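Local coordinates for relaxosome protein TraM (Escherichia coli, PDB 4QPO) that binds plasmid DNA specifically as part of the relaxosome of the F plasmid, where it regulates transcription and supports conjugative DNA transfer, at the interface of chains A and B. Numbering follows the deposited sequence. Chains: chain A/B, Relaxosome protein TraM.

The interface of chains A and B. Residues chain A 41, 44-45, 48-49, 52; chain B 41-42, 44-45, 48-49.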
loop_
_atom_site.group_PDB
_atom_site.type_symbol
_atom_site.label_atom_id
_atom_site.label_comp_id
_atom_site.label_asym_id
_atom_site.label_seq_id
_atom_site.Cartn_x
_atom_site.Cartn_y
_atom_site.Cartn_z
ATOM N N LEU A 41 5.898 5.981 -8.496
ATOM C CA LEU A 41 5.155 4.839 -7.997
ATOM C C LEU A 41 6.084 3.737 -7.494
ATOM O O LEU A 41 5.742 3.013 -6.545
ATOM C CB LEU A 41 4.225 4.303 -9.075
ATOM C CG LEU A 41 2.985 5.137 -9.372
ATOM C CD1 LEU A 41 2.336 4.590 -10.605
ATOM C CD2 LEU A 41 2.013 5.105 -8.186
ATOM N N LEU A 44 7.433 4.906 -4.091
ATOM C CA LEU A 44 6.308 4.684 -3.162
ATOM C C LEU A 44 6.229 3.211 -2.753
ATOM O O LEU A 44 6.116 2.869 -1.572
ATOM C CB LEU A 44 4.980 5.102 -3.800
ATOM C CG LEU A 44 3.687 4.852 -2.976
ATOM C CD1 LEU A 44 3.814 5.378 -1.562
ATOM C CD2 LEU A 44 2.475 5.477 -3.622
ATOM N N GLY A 45 6.252 2.345 -3.755
ATOM C CA GLY A 45 6.254 0.912 -3.538
ATOM C C GLY A 45 7.400 0.466 -2.654
ATOM O O GLY A 45 7.219 -0.393 -1.816
ATOM N N VAL A 48 6.490 1.604 0.777
ATOM C CA VAL A 48 5.439 0.725 1.272
ATOM C C VAL A 48 6.056 -0.621 1.692
ATOM O O VAL A 48 5.723 -1.172 2.747
ATOM C CB VAL A 48 4.315 0.535 0.233
ATOM C CG1 VAL A 48 3.375 -0.600 0.670
ATOM C CG2 VAL A 48 3.508 1.837 0.114
ATOM N N HIS A 49 6.980 -1.125 0.892
ATOM C CA HIS A 49 7.626 -2.387 1.238
ATOM C C HIS A 49 8.415 -2.269 2.550
ATOM O O HIS A 49 8.320 -3.152 3.433
ATOM C CB HIS A 49 8.529 -2.839 0.093
ATOM C CG HIS A 49 9.214 -4.152 0.343
ATOM N ND1 HIS A 49 10.474 -4.239 0.888
ATOM C CD2 HIS A 49 8.812 -5.425 0.107
ATOM C CE1 HIS A 49 10.826 -5.510 0.976
ATOM N NE2 HIS A 49 9.842 -6.248 0.494
ATOM N N GLN A 52 5.948 -2.709 5.383
ATOM C CA GLN A 52 5.498 -4.064 5.708
ATOM C C GLN A 52 6.493 -4.748 6.620
ATOM O O GLN A 52 6.131 -5.663 7.367
ATOM C CB GLN A 52 5.316 -4.928 4.473
ATOM C CG GLN A 52 4.285 -4.495 3.535
ATOM C CD GLN A 52 4.407 -5.242 2.228
ATOM O OE1 GLN A 52 5.161 -4.842 1.327
ATOM N NE2 GLN A 52 3.684 -6.353 2.121
ATOM N N LEU B 41 7.442 -3.830 -7.172
ATOM C CA LEU B 41 7.361 -2.630 -6.338
ATOM C C LEU B 41 6.556 -1.517 -7.026
ATOM O O LEU B 41 5.799 -0.784 -6.376
ATOM C CB LEU B 41 8.773 -2.127 -5.988
ATOM C CG LEU B 41 9.562 -3.044 -5.037
ATOM C CD1 LEU B 41 11.023 -2.656 -5.039
ATOM C CD2 LEU B 41 8.996 -3.005 -3.621
ATOM N N LEU B 42 6.729 -1.393 -8.333
ATOM C CA LEU B 42 5.966 -0.429 -9.108
ATOM C C LEU B 42 4.466 -0.758 -9.043
ATOM O O LEU B 42 3.652 0.132 -8.826
ATOM C CB LEU B 42 6.458 -0.397 -10.562
ATOM C CG LEU B 42 5.608 0.423 -11.542
ATOM C CD1 LEU B 42 5.436 1.821 -11.048
ATOM C CD2 LEU B 42 6.249 0.464 -12.928
ATOM N N LEU B 44 3.043 -2.406 -6.628
ATOM C CA LEU B 44 2.616 -2.175 -5.255
ATOM C C LEU B 44 2.295 -0.695 -5.040
ATOM O O LEU B 44 1.285 -0.352 -4.442
ATOM C CB LEU B 44 3.698 -2.645 -4.269
ATOM C CG LEU B 44 3.508 -2.350 -2.788
ATOM C CD1 LEU B 44 2.165 -2.882 -2.268
ATOM C CD2 LEU B 44 4.678 -2.964 -1.995
ATOM N N GLY B 45 3.159 0.176 -5.547
ATOM C CA GLY B 45 2.959 1.596 -5.420
ATOM C C GLY B 45 1.698 2.012 -6.150
ATOM O O GLY B 45 0.984 2.922 -5.707
ATOM N N VAL B 48 -1.443 1.061 -4.078
ATOM C CA VAL B 48 -1.584 1.986 -2.956
ATOM C C VAL B 48 -2.154 3.326 -3.394
ATOM O O VAL B 48 -3.080 3.852 -2.784
ATOM C CB VAL B 48 -0.234 2.216 -2.264
ATOM C CG1 VAL B 48 -0.222 3.528 -1.480
ATOM C CG2 VAL B 48 0.087 1.028 -1.374
ATOM N N HIS B 49 -1.579 3.871 -4.456
ATOM C CA HIS B 49 -1.992 5.173 -4.958
ATOM C C HIS B 49 -3.464 5.139 -5.373
ATOM O O HIS B 49 -4.216 6.100 -5.155
ATOM C CB HIS B 49 -1.095 5.589 -6.128
ATOM C CG HIS B 49 -1.287 7.008 -6.559
ATOM N ND1 HIS B 49 -2.058 7.358 -7.645
ATOM C CD2 HIS B 49 -0.795 8.165 -6.057
ATOM C CE1 HIS B 49 -2.044 8.670 -7.789
ATOM N NE2 HIS B 49 -1.281 9.184 -6.840
#
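Two copies of the N-terminal, ribbon-helix-helix DNA-binding domain of TraM pair here through their second helices, 34-52 in chain A and 34-49 in chain B, in a two-fold symmetric, largely apolar crossing without hydrogen bonds. It belongs to the dimer core of this fold and forms a dimer unit within the homotetrameric protein; such dimers present the paired N-terminal strands to DNA. The patch, part of a larger interface, hides 235 Å² of protein surface summed over both sides. The crossing illustrates how helices approach closely where a side chain is missing. A:Gly45 and B:Gly45 face each other at its centre, their CA atoms 3.9 Å apart, and backbone meets backbone directly: the CA of A:Gly45 lies 3.3 Å from the carbonyl O of B:Leu41, and the twin contact closes on A:Leu41 O. Leucines flank this glycine pair. A:Leu44 and B:Leu44 both hold CG anti to the backbone N (chi1 177° in A:Leu44), which sends each CD2 over the opposite glycine; B:Leu44 CD2 sits 3.6 Å from A:Gly45 O. That same methyl obliquely crosses A:Val48, reaching its CG1 at 3.8 Å, while A:Leu44 CD2 meets B:Val48 CG1 in the reciprocal contact. The two valines then touch tip to tip through their CG2 methyls, 3.8 Å apart, each CG2 being the branch anti to its own carbonyl carbon. On either side of the glycine pair, A:Leu41 and B:Leu41 take a different first torsion, with CG anti to the carbonyl carbon and beside the backbone N (chi1 -74° and -69°), so that each CD2 rests against both the carbonyl O of the opposing glycine and the CB of the opposing histidine. B:Leu41 CD2 thus lies 3.7 Å from A:His49 CB, and the imidazoles take little part beyond CG. The tightest carbon-carbon contact across the patch, closer than usual van der Waals distance, comes where B:Leu42 CD1 crosses A:Leu41 obliquely, 3.4 Å from its CB.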